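Long-range contacts in SusD homolog (Bacteroides thetaiotaomicron, PDB 3SGH), which probably binds glycans at the outer membrane as a SusD-like lipoprotein of a sugar-uptake system, its precise ligand being unknown: residues R79-I84 with Y111-L116; I123-M128 with H145-D150; E132-Y137 with N465-N470; N139-W144 with D488-M493. All coordinates share one frame; numbering follows the deposited sequence. Where two conformers were deposited one is given.

How the contacts relate
Contacts 1 and 4 are buried, while contacts 2 and 3 are partly buried and reach the surface. Contact 1 is apolar packing between helices 75-84 and 100-120. Contacts 2 and 4 both use helix 140-162. In contact 2 a tyrosine of the preceding loop bonds to an aspartate, and in contact 4 tryptophans and a water-linked glutamate tie on the chain's C-terminal part. Contact 3 lies farthest from the chain centre and relies on asparagine amides and waters. Tyr81 of contact 1 packs on Pro124 of contact 2. Pro124 also packs on Ala135 of contact 3, and Val143 of contact 4 touches Tyr125.

Contact 1 (R79-I84 with Y111-L116); sequences RLYGYI and YGMQLL
Leu80 reaches from helix 75-84 into a hole formed by Gly112, Met113, Leu115 and Leu116 on helix 100-120. This is knobs-into-holes packing of two nearly antiparallel helices in the helical SusD-like fold. The short segments approach to 9.8 Å between axes, with their directions 163° apart. Leu80 CD1 does most of the touching. It lies 3.7 Å from Gly112 O, and it also meets Leu115 CD2 and Leu116 CB. The Leu80 and Leu115 side chains cross at about a right angle. Gly112 brings the backbones close, with its CA 6.1 Å from that of Leu80. A side chain on Gly112 would point at helix 75-84, and a CB there would be tight against Ile84 CG1.

Selenomethionine Met113 fills the next position. Its CG is anti to the carbonyl carbon (chi1 -66°), and bends at chi2 and chi3 bring CE to Ile84 CG1 at 3.9 Å. Met113 and Ile84 slide past each other in opposite directions. The selenium makes an oblique Met-aromatic contact with Tyr81, 4.8 Å from the ring centroid. Leu116, on helix 100-120, also reaches Tyr81. Leu116 CD2 lies at the edge of the Tyr81 ring, 3.7 Å from Tyr81 CD1.

Farther out, Tyr81 stacks on Trp77 and touches Pro124 of the loop after helix 100-120. Val27 of helix 26-29 packs on Leu80 and Ile84. Ile39 of helix 33-40 lies against Leu115. Helix 100-120 is tied in turn to helix 181-198, where Tyr111 OH is hydrogen-bonded to Arg194 NH1.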
# COMPACT_ATOMS: atom_id res chain seq x y z
N ARG A 79 8.15 4.57 -13.01
CA ARG A 79 7.48 3.31 -13.21
C ARG A 79 5.96 3.52 -13.44
O ARG A 79 5.37 2.96 -14.39
CB ARG A 79 7.74 2.41 -11.99
CG ARG A 79 7.16 0.97 -12.13
CD ARG A 79 7.71 0.21 -13.32
NE ARG A 79 9.14 0.02 -13.23
CZ ARG A 79 9.87 -0.70 -14.07
NH1 ARG A 79 9.29 -1.34 -15.08
NH2 ARG A 79 11.17 -0.79 -13.87
N LEU A 80 5.34 4.30 -12.55
CA LEU A 80 3.91 4.50 -12.57
C LEU A 80 3.50 5.37 -13.76
O LEU A 80 2.56 5.04 -14.46
CB LEU A 80 3.43 5.15 -11.27
CG LEU A 80 3.66 4.23 -10.04
CD1 LEU A 80 3.23 4.93 -8.75
CD2 LEU A 80 2.90 2.86 -10.20
N TYR A 81 4.20 6.49 -13.98
CA TYR A 81 3.99 7.26 -15.20
C TYR A 81 4.17 6.43 -16.46
O TYR A 81 3.39 6.56 -17.39
CB TYR A 81 4.90 8.48 -15.28
CG TYR A 81 4.20 9.76 -14.96
CD1 TYR A 81 3.81 10.08 -13.68
CD2 TYR A 81 3.98 10.68 -15.97
CE1 TYR A 81 3.14 11.28 -13.41
CE2 TYR A 81 3.36 11.87 -15.73
CZ TYR A 81 2.92 12.17 -14.46
OH TYR A 81 2.30 13.38 -14.27
N GLY A 82 5.17 5.57 -16.49
CA GLY A 82 5.41 4.74 -17.66
C GLY A 82 4.25 3.82 -18.01
O GLY A 82 3.94 3.60 -19.20
N TYR A 83 3.60 3.27 -16.99
CA TYR A 83 2.48 2.38 -17.27
C TYR A 83 1.20 3.16 -17.68
O TYR A 83 0.47 2.72 -18.56
CB TYR A 83 2.18 1.48 -16.06
CG TYR A 83 3.21 0.42 -15.79
CD1 TYR A 83 3.73 -0.36 -16.82
CD2 TYR A 83 3.60 0.13 -14.48
CE1 TYR A 83 4.67 -1.32 -16.57
CE2 TYR A 83 4.51 -0.85 -14.21
CZ TYR A 83 5.05 -1.58 -15.25
OH TYR A 83 5.97 -2.57 -14.98
N ILE A 84 0.95 4.30 -17.05
CA ILE A 84 -0.31 4.99 -17.23
C ILE A 84 -0.32 5.83 -18.51
O ILE A 84 -1.34 5.90 -19.19
CB ILE A 84 -0.64 5.88 -16.01
CG1 ILE A 84 -0.82 4.97 -14.76
CG2 ILE A 84 -1.87 6.76 -16.29
CD1 ILE A 84 -1.89 3.82 -14.93
N TYR A 111 -5.87 4.59 -9.86
CA TYR A 111 -5.16 3.64 -8.95
C TYR A 111 -3.67 3.99 -8.87
O TYR A 111 -3.06 4.09 -7.77
CB TYR A 111 -5.32 2.15 -9.36
CG TYR A 111 -4.93 1.27 -8.20
CD1 TYR A 111 -3.59 0.84 -8.01
CD2 TYR A 111 -5.87 0.91 -7.25
CE1 TYR A 111 -3.25 0.07 -6.89
CE2 TYR A 111 -5.54 0.15 -6.15
CZ TYR A 111 -4.23 -0.27 -5.98
OH TYR A 111 -3.93 -1.00 -4.85
N GLY A 112 -3.10 4.25 -10.02
CA GLY A 112 -1.69 4.51 -10.12
C GLY A 112 -1.33 5.85 -9.53
O GLY A 112 -0.30 5.99 -8.86
N MSE A 113 -2.16 6.84 -9.83
CA MSE A 113 -1.85 8.19 -9.42
C MSE A 113 -2.19 8.45 -7.95
O MSE A 113 -1.57 9.33 -7.32
CB MSE A 113 -2.53 9.20 -10.33
CG MSE A 113 -1.94 9.12 -11.77
SE MSE A 113 -0.03 9.51 -11.82
CE MSE A 113 0.61 7.89 -12.62
N GLN A 114 -3.14 7.72 -7.37
CA GLN A 114 -3.38 7.87 -5.93
C GLN A 114 -2.19 7.34 -5.14
O GLN A 114 -1.82 7.90 -4.13
CB GLN A 114 -4.69 7.23 -5.48
CG GLN A 114 -4.87 5.74 -5.63
CD GLN A 114 -4.16 4.90 -4.56
OE1 GLN A 114 -4.08 5.30 -3.42
NE2 GLN A 114 -3.63 3.73 -4.97
N LEU A 115 -1.56 6.27 -5.66
CA LEU A 115 -0.31 5.80 -5.12
C LEU A 115 0.79 6.85 -5.24
O LEU A 115 1.47 7.13 -4.26
CB LEU A 115 0.14 4.50 -5.78
CG LEU A 115 1.48 3.90 -5.35
CD1 LEU A 115 1.57 3.77 -3.85
CD2 LEU A 115 1.70 2.55 -6.08
N LEU A 116 0.93 7.47 -6.40
CA LEU A 116 2.03 8.42 -6.59
C LEU A 116 1.78 9.66 -5.73
O LEU A 116 2.70 10.22 -5.13
CB LEU A 116 2.21 8.74 -8.09
CG LEU A 116 3.44 9.59 -8.43
CD1 LEU A 116 4.75 8.94 -7.88
CD2 LEU A 116 3.53 9.90 -9.97

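Contact 2 (I123-M128 with H145-D150); sequences IPYTQM and HAMFDD
The loop between helices 100-120 and 140-162 folds back onto the second of them, and Tyr125 makes the main contact with Ala146, Met147 and Asp150. The tyrosine and Asp150 meet tip to tip. Tyr125 OH donates a hydrogen bond to Asp150 OD2 at 2.7 Å. The carboxylate uses its anti lone pair, the one away from its other oxygen, and its plane is turned 38° from the ring. The CB of Tyr125 points toward the helix, and CG is anti to the backbone N (chi1 -174°).

Met147, a selenomethionine, lies over one face of that ring. Its CG is 3.7 Å above the plane, offset toward the rim, in a CH-pi contact. The selenium adds an oblique Met-aromatic contact 5.0 Å from the centroid. Ala146 CB approaches Tyr125 CD2 at 3.8 Å.

The loop makes a type I beta turn from Tyr125 to Met128, closed by Met128 N bonding to Tyr125 O. Arg109 of helix 100-120 makes a cation-pi contact with Tyr125 and a long, weak ion pair with Asp150. This positive charge would probably favour an ionised Asp150. A leucine in place of Tyr125 would probably leave Asp150 OD2 without its hydroxyl partner and open a gap beside Met147.

Thr126 adds a smaller touch at the margin of the contact. Its OG1 is held by Asp138. Its CG2 is 3.4 Å from Ala146 CB, closer than usual for two carbons, so the packing is slightly strained there.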
# COMPACT_ATOMS: atom_id res chain seq x y z
N ILE A 123 1.21 16.25 -7.99
CA ILE A 123 1.58 15.67 -9.27
C ILE A 123 0.81 16.41 -10.35
O ILE A 123 -0.25 16.94 -10.09
CB ILE A 123 1.19 14.18 -9.33
CG1 ILE A 123 -0.32 13.98 -9.09
CG2 ILE A 123 2.06 13.28 -8.37
CD1 ILE A 123 -0.84 12.55 -9.36
N PRO A 124 1.28 16.35 -11.60
CA PRO A 124 0.42 16.77 -12.69
C PRO A 124 -0.72 15.78 -12.89
O PRO A 124 -0.50 14.55 -12.80
CB PRO A 124 1.35 16.78 -13.92
CG PRO A 124 2.71 16.49 -13.43
CD PRO A 124 2.59 15.87 -12.06
N TYR A 125 -1.92 16.28 -13.15
CA TYR A 125 -3.07 15.41 -13.34
C TYR A 125 -4.12 16.14 -14.20
O TYR A 125 -4.23 15.82 -15.39
CB TYR A 125 -3.59 14.89 -11.97
CG TYR A 125 -4.70 13.86 -12.09
CD1 TYR A 125 -4.41 12.51 -12.16
CD2 TYR A 125 -6.04 14.26 -12.17
CE1 TYR A 125 -5.42 11.55 -12.30
CE2 TYR A 125 -7.06 13.28 -12.32
CZ TYR A 125 -6.72 11.94 -12.39
OH TYR A 125 -7.68 10.98 -12.55
N THR A 126 -4.79 17.13 -13.64
CA THR A 126 -5.87 17.84 -14.35
C THR A 126 -5.41 18.55 -15.60
O THR A 126 -6.15 18.61 -16.58
CB THR A 126 -6.60 18.84 -13.44
OG1 THR A 126 -5.69 19.84 -13.01
CG2 THR A 126 -7.16 18.15 -12.21
N GLN A 127 -4.18 19.04 -15.57
CA GLN A 127 -3.64 19.90 -16.63
C GLN A 127 -2.82 19.13 -17.65
O GLN A 127 -2.25 19.73 -18.55
CB GLN A 127 -2.77 21.00 -16.02
CG GLN A 127 -3.51 21.89 -15.03
CD GLN A 127 -4.78 22.44 -15.62
OE1 GLN A 127 -4.74 23.30 -16.51
NE2 GLN A 127 -5.91 21.97 -15.12
N MSE A 128 -2.73 17.81 -17.52
CA MSE A 128 -2.00 17.03 -18.50
C MSE A 128 -2.72 16.94 -19.82
O MSE A 128 -3.96 16.83 -19.87
CB MSE A 128 -1.73 15.67 -17.99
CG MSE A 128 -0.82 15.73 -16.84
SE MSE A 128 -0.62 13.96 -16.23
CE MSE A 128 0.63 13.30 -17.53
N HIS A 145 -9.27 15.59 -5.18
CA HIS A 145 -10.67 15.87 -5.64
C HIS A 145 -10.90 15.48 -7.10
O HIS A 145 -11.93 14.83 -7.43
CB HIS A 145 -11.04 17.32 -5.39
CG HIS A 145 -11.29 17.64 -3.95
ND1 HIS A 145 -12.23 18.56 -3.55
CD2 HIS A 145 -10.69 17.20 -2.82
CE1 HIS A 145 -12.21 18.66 -2.23
NE2 HIS A 145 -11.28 17.85 -1.76
N ALA A 146 -9.95 15.82 -7.98
CA ALA A 146 -10.01 15.41 -9.38
C ALA A 146 -10.09 13.90 -9.54
O ALA A 146 -10.86 13.44 -10.37
CB ALA A 146 -8.81 15.94 -10.17
N MSE A 147 -9.28 13.16 -8.76
CA MSE A 147 -9.28 11.70 -8.83
C MSE A 147 -10.61 11.13 -8.34
O MSE A 147 -11.12 10.19 -8.97
CB MSE A 147 -8.08 11.06 -8.10
CG MSE A 147 -6.77 11.35 -8.73
SE MSE A 147 -5.31 10.39 -7.92
CE MSE A 147 -5.38 11.33 -6.22
N PHE A 148 -11.20 11.67 -7.27
CA PHE A 148 -12.56 11.26 -6.85
C PHE A 148 -13.58 11.48 -7.99
O PHE A 148 -14.41 10.62 -8.27
CB PHE A 148 -13.03 11.99 -5.57
CG PHE A 148 -12.49 11.41 -4.27
CD1 PHE A 148 -12.94 10.18 -3.83
CD2 PHE A 148 -11.53 12.10 -3.52
CE1 PHE A 148 -12.47 9.62 -2.67
CE2 PHE A 148 -11.07 11.56 -2.33
CZ PHE A 148 -11.54 10.31 -1.90
N ASP A 149 -13.49 12.65 -8.64
CA ASP A 149 -14.36 12.94 -9.78
C ASP A 149 -14.25 11.91 -10.92
O ASP A 149 -15.26 11.45 -11.46
CB ASP A 149 -14.15 14.37 -10.30
CG ASP A 149 -14.54 15.44 -9.27
OD1 ASP A 149 -15.27 15.13 -8.31
OD2 ASP A 149 -14.09 16.60 -9.43
N ASP A 150 -13.02 11.55 -11.29
CA ASP A 150 -12.83 10.63 -12.40
C ASP A 150 -13.30 9.23 -11.97
O ASP A 150 -13.90 8.49 -12.75
CB ASP A 150 -11.37 10.63 -12.83
CG ASP A 150 -10.99 11.89 -13.64
OD1 ASP A 150 -11.89 12.57 -14.17
OD2 ASP A 150 -9.79 12.16 -13.76

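Contact 3 (E132-Y137 with N465-N470); sequences ETEAPY and NNNKAN
Asn467 has CG anti to its backbone N (chi1 -167°), whereas Asn470 has CG anti to its carbonyl carbon (chi1 -69°). With the two CG atoms so placed, the side-chain amides meet beside the loop 132-137. Asn467 ND2 donates to Ala135 O at 3.0 Å, almost straight at 173°. The acceptor lies in the Asn467 amide plane, while the donor is tilted from the carbonyl plane. Asn467 OD1 accepts from Asn470 ND2, also at 3.0 Å and on a lone pair, so one amide works as both donor and acceptor. Glu463 takes a further bond from Asn467 ND2. An alanine in place of Asn467 would probably leave Ala135 O without this donor and set the Asn470 amide freer to turn.

Asn470 lies side by side with Pro136, and its ND2 is 3.8 Å from Pro136 CD. Tyr137 meets Asn467 ND2 at its ring edge, 3.6 Å from Tyr137 CE1. The hydroxyl of Tyr137 bonds to Glu463.

Waters bridge the two segments. One donates to Glu134 O at 2.6 Å and accepts from Asn470 ND2. Another accepts from Tyr137 N and donates to Asn470 O at 2.7 Å. Glu134 is the centre of an inverse gamma turn, and its CG packs near Asn466 O.

The contact joins the loop ahead of helix 140-162 to the break between helices 461-466 and 468-477. Asn467 occupies the break, at the N-cap position of the second helix, although its side chain makes no capping bond and is used on the loop instead. Val471 and Ala474 of helix 468-477 pack on Tyr137.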
# COMPACT_ATOMS: atom_id res chain seq x y z
N GLU A 132 2.53 16.03 -23.94
CA GLU A 132 3.25 17.25 -23.55
C GLU A 132 3.95 17.03 -22.20
O GLU A 132 3.32 16.59 -21.23
CB GLU A 132 2.29 18.44 -23.51
CG GLU A 132 1.46 18.65 -24.79
CD GLU A 132 0.68 19.98 -24.81
OE1 GLU A 132 0.89 20.83 -23.92
OE2 GLU A 132 -0.17 20.19 -25.72
N THR A 133 5.26 17.28 -22.13
CA THR A 133 6.00 17.04 -20.86
C THR A 133 5.75 18.13 -19.82
O THR A 133 5.66 17.83 -18.61
CB THR A 133 7.52 16.90 -21.06
OG1 THR A 133 7.77 15.71 -21.81
CG2 THR A 133 8.26 16.84 -19.70
N GLU A 134 5.63 19.37 -20.28
CA GLU A 134 5.64 20.49 -19.36
C GLU A 134 4.25 20.72 -18.78
O GLU A 134 3.67 21.77 -18.99
CB GLU A 134 6.21 21.75 -20.02
CG GLU A 134 7.67 21.54 -20.40
CD GLU A 134 8.38 22.76 -20.97
OE1 GLU A 134 7.75 23.86 -21.06
OE2 GLU A 134 9.57 22.60 -21.32
N ALA A 135 3.72 19.76 -18.03
CA ALA A 135 2.40 19.95 -17.43
C ALA A 135 2.54 20.60 -16.07
O ALA A 135 3.34 20.16 -15.25
CB ALA A 135 1.67 18.61 -17.26
N PRO A 136 1.70 21.60 -15.79
CA PRO A 136 1.60 22.09 -14.42
C PRO A 136 1.16 21.05 -13.41
O PRO A 136 0.43 20.06 -13.73
CB PRO A 136 0.55 23.21 -14.52
CG PRO A 136 0.66 23.67 -15.91
CD PRO A 136 0.90 22.41 -16.71
N TYR A 137 1.62 21.24 -12.18
CA TYR A 137 1.27 20.34 -11.08
C TYR A 137 -0.06 20.77 -10.47
O TYR A 137 -0.33 21.94 -10.36
CB TYR A 137 2.35 20.34 -9.98
CG TYR A 137 3.58 19.48 -10.30
CD1 TYR A 137 4.27 19.60 -11.51
CD2 TYR A 137 4.03 18.51 -9.39
CE1 TYR A 137 5.39 18.80 -11.79
CE2 TYR A 137 5.14 17.72 -9.68
CZ TYR A 137 5.82 17.89 -10.89
OH TYR A 137 6.92 17.12 -11.19
N ASN A 465 14.66 18.94 -14.47
CA ASN A 465 15.45 19.16 -15.67
C ASN A 465 14.57 19.56 -16.86
O ASN A 465 14.92 20.50 -17.54
CB ASN A 465 16.26 17.87 -15.99
CG ASN A 465 17.54 17.77 -15.20
OD1 ASN A 465 18.00 18.75 -14.61
ND2 ASN A 465 18.16 16.60 -15.24
N ASN A 466 13.43 18.89 -17.04
CA ASN A 466 12.55 19.07 -18.20
C ASN A 466 11.22 19.76 -17.97
O ASN A 466 10.51 20.09 -18.93
CB ASN A 466 12.29 17.72 -18.85
CG ASN A 466 13.58 17.03 -19.23
OD1 ASN A 466 14.30 17.50 -20.12
ND2 ASN A 466 13.89 15.95 -18.55
N ASN A 467 10.86 19.95 -16.70
CA ASN A 467 9.61 20.61 -16.36
C ASN A 467 9.88 21.58 -15.21
O ASN A 467 9.11 21.68 -14.24
CB ASN A 467 8.57 19.56 -16.00
CG ASN A 467 7.14 20.11 -15.93
OD1 ASN A 467 6.83 21.18 -16.46
ND2 ASN A 467 6.27 19.36 -15.26
N LYS A 468 10.97 22.33 -15.35
CA LYS A 468 11.55 23.11 -14.26
C LYS A 468 10.62 24.15 -13.60
O LYS A 468 10.51 24.19 -12.38
CB LYS A 468 12.78 23.84 -14.75
CG LYS A 468 13.61 24.52 -13.63
CD LYS A 468 14.81 25.25 -14.27
CE LYS A 468 15.47 26.16 -13.29
NZ LYS A 468 15.96 25.37 -12.13
N ALA A 469 10.03 25.02 -14.39
CA ALA A 469 9.15 26.06 -13.87
C ALA A 469 7.97 25.43 -13.10
O ALA A 469 7.65 25.86 -11.99
CB ALA A 469 8.65 27.04 -15.06
N ASN A 470 7.38 24.36 -13.63
CA ASN A 470 6.21 23.80 -12.96
C ASN A 470 6.57 23.04 -11.68
O ASN A 470 5.87 23.13 -10.68
CB ASN A 470 5.40 22.92 -13.92
CG ASN A 470 4.72 23.73 -15.03
OD1 ASN A 470 4.30 24.84 -14.79
ND2 ASN A 470 4.63 23.17 -16.23
O HOH W 1 10.53 19.71 -21.60
O HOH W 2 3.58 24.36 -18.94
O HOH W 3 3.23 23.44 -11.32

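Contact 4 (N139-W144 with D488-M493); sequences NEQTVW and DLWWAM
Glu140 OE1 is gripped by Trp490 N and by an ordered water. Trp490 N donates at 2.9 Å, nearly straight at 174°, and comes from above the carboxylate plane. The water donates to the same oxygen at 2.7 Å and accepts from Trp144 NE1. It also has a weak bond from Trp491 NE1. The three tryptophans form an aromatic cluster where helix 140-162 of this SusD-like fold meets the loop after helix 468-477. A second water links Glu140 OE2 to Asp488 O, so both carboxylate oxygens of Glu140 tie it to the loop.

Trp490 lies against the first turn of the helix. Its CG is anti to the backbone N (chi1 169°), and one ring face takes the backbone of Glu140 and Gln141. Gln141 CA makes a CH-pi contact 3.9 Å from the centroid of the six-membered ring. Gln141 CB also touches Trp490 CZ2, while its amide NE2 bonds to Glu203 outside the contact.

The five-membered ring of Trp144 and the six-membered ring of Trp490 are 28° from parallel and strongly offset, so little of one lies over the other. Trp144 and Trp491 meet obliquely.

Asn139 caps the helix. Its OD1 accepts from Thr142 N and also from Thr142 OG1. Asp488 is held by salt bridges to Arg452 and Arg455. The loop makes a type I beta turn from Leu489 to Ala492. Ala117 and Ser118 of helix 100-120 pack on Trp144. Trp144 NE1 lies 3.9 Å from Trp491 CD1.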
# COMPACT_ATOMS: atom_id res chain seq x y z
N ASN A 139 -2.02 20.92 -6.87
CA ASN A 139 -1.74 20.73 -5.46
C ASN A 139 -2.51 19.51 -4.97
O ASN A 139 -3.32 18.94 -5.70
CB ASN A 139 -1.98 22.00 -4.65
CG ASN A 139 -3.44 22.39 -4.55
OD1 ASN A 139 -4.34 21.62 -4.81
ND2 ASN A 139 -3.66 23.62 -4.17
N GLU A 140 -2.21 19.04 -3.77
CA GLU A 140 -2.75 17.78 -3.32
C GLU A 140 -4.27 17.84 -3.19
O GLU A 140 -4.96 16.95 -3.65
CB GLU A 140 -2.07 17.33 -2.04
CG GLU A 140 -0.59 16.94 -2.27
CD GLU A 140 0.17 16.84 -0.96
OE1 GLU A 140 0.03 15.78 -0.32
OE2 GLU A 140 0.89 17.81 -0.56
N GLN A 141 -4.83 18.92 -2.63
CA GLN A 141 -6.29 18.99 -2.61
C GLN A 141 -6.88 18.80 -4.01
O GLN A 141 -7.86 18.05 -4.19
CB GLN A 141 -6.80 20.30 -1.96
CG GLN A 141 -8.30 20.32 -1.91
CD GLN A 141 -8.82 21.69 -1.57
OE1 GLN A 141 -8.41 22.69 -2.17
NE2 GLN A 141 -9.74 21.75 -0.62
N THR A 142 -6.28 19.44 -5.00
CA THR A 142 -6.86 19.45 -6.34
C THR A 142 -6.80 18.08 -6.96
O THR A 142 -7.78 17.62 -7.54
CB THR A 142 -6.13 20.50 -7.23
OG1 THR A 142 -6.42 21.82 -6.71
CG2 THR A 142 -6.59 20.42 -8.67
N VAL A 143 -5.65 17.42 -6.83
CA VAL A 143 -5.53 16.07 -7.44
C VAL A 143 -6.41 15.05 -6.72
O VAL A 143 -7.03 14.25 -7.36
CB VAL A 143 -4.06 15.57 -7.61
CG1 VAL A 143 -3.34 15.36 -6.28
CG2 VAL A 143 -4.06 14.32 -8.45
N TRP A 144 -6.49 15.09 -5.39
CA TRP A 144 -7.37 14.15 -4.71
C TRP A 144 -8.82 14.35 -5.16
O TRP A 144 -9.52 13.39 -5.47
CB TRP A 144 -7.20 14.26 -3.19
CG TRP A 144 -5.95 13.52 -2.72
CD1 TRP A 144 -4.73 14.06 -2.47
CD2 TRP A 144 -5.80 12.10 -2.52
NE1 TRP A 144 -3.85 13.11 -2.08
CE2 TRP A 144 -4.45 11.88 -2.13
CE3 TRP A 144 -6.66 11.01 -2.61
CZ2 TRP A 144 -3.96 10.62 -1.81
CZ3 TRP A 144 -6.16 9.74 -2.34
CH2 TRP A 144 -4.82 9.55 -1.96
N ASP A 488 5.86 16.73 5.28
CA ASP A 488 4.59 16.06 5.34
C ASP A 488 3.69 16.36 4.15
O ASP A 488 3.61 17.48 3.65
CB ASP A 488 3.88 16.36 6.66
CG ASP A 488 4.26 15.37 7.77
OD1 ASP A 488 4.16 14.13 7.57
OD2 ASP A 488 4.65 15.86 8.88
N LEU A 489 3.01 15.30 3.72
CA LEU A 489 1.92 15.40 2.77
C LEU A 489 0.64 16.02 3.36
O LEU A 489 0.45 16.07 4.57
CB LEU A 489 1.65 14.03 2.18
CG LEU A 489 2.84 13.44 1.42
CD1 LEU A 489 2.47 12.14 0.71
CD2 LEU A 489 3.42 14.44 0.38
N TRP A 490 -0.26 16.42 2.47
CA TRP A 490 -1.40 17.26 2.82
C TRP A 490 -2.34 16.53 3.81
O TRP A 490 -2.91 17.14 4.74
CB TRP A 490 -2.13 17.59 1.51
CG TRP A 490 -3.45 18.21 1.61
CD1 TRP A 490 -3.74 19.51 2.00
CD2 TRP A 490 -4.69 17.64 1.18
NE1 TRP A 490 -5.10 19.73 1.87
CE2 TRP A 490 -5.69 18.60 1.38
CE3 TRP A 490 -5.05 16.41 0.66
CZ2 TRP A 490 -7.05 18.35 1.09
CZ3 TRP A 490 -6.39 16.16 0.38
CH2 TRP A 490 -7.36 17.11 0.60
N TRP A 491 -2.48 15.23 3.60
CA TRP A 491 -3.35 14.37 4.39
C TRP A 491 -2.66 13.75 5.59
O TRP A 491 -3.34 13.14 6.43
CB TRP A 491 -3.93 13.24 3.53
CG TRP A 491 -2.87 12.47 2.76
CD1 TRP A 491 -2.47 12.69 1.49
CD2 TRP A 491 -2.07 11.36 3.24
NE1 TRP A 491 -1.47 11.79 1.13
CE2 TRP A 491 -1.23 10.96 2.18
CE3 TRP A 491 -2.02 10.65 4.44
CZ2 TRP A 491 -0.30 9.92 2.31
CZ3 TRP A 491 -1.12 9.59 4.57
CH2 TRP A 491 -0.26 9.25 3.52
N ALA A 492 -1.34 13.90 5.71
CA ALA A 492 -0.59 13.23 6.80
C ALA A 492 -0.73 14.03 8.07
O ALA A 492 -0.93 15.24 8.03
CB ALA A 492 0.90 13.12 6.45
N MSE A 493 -0.60 13.36 9.22
CA MSE A 493 -0.57 14.04 10.50
C MSE A 493 0.73 14.85 10.60
O MSE A 493 1.78 14.37 10.24
CB MSE A 493 -0.62 13.03 11.65
CG MSE A 493 -0.62 13.69 12.98
SE MSE A 493 -1.09 12.42 14.39
CE MSE A 493 -0.06 10.88 13.89
O HOH W 4 -0.97 13.50 -1.29
O HOH W 5 2.29 18.71 1.50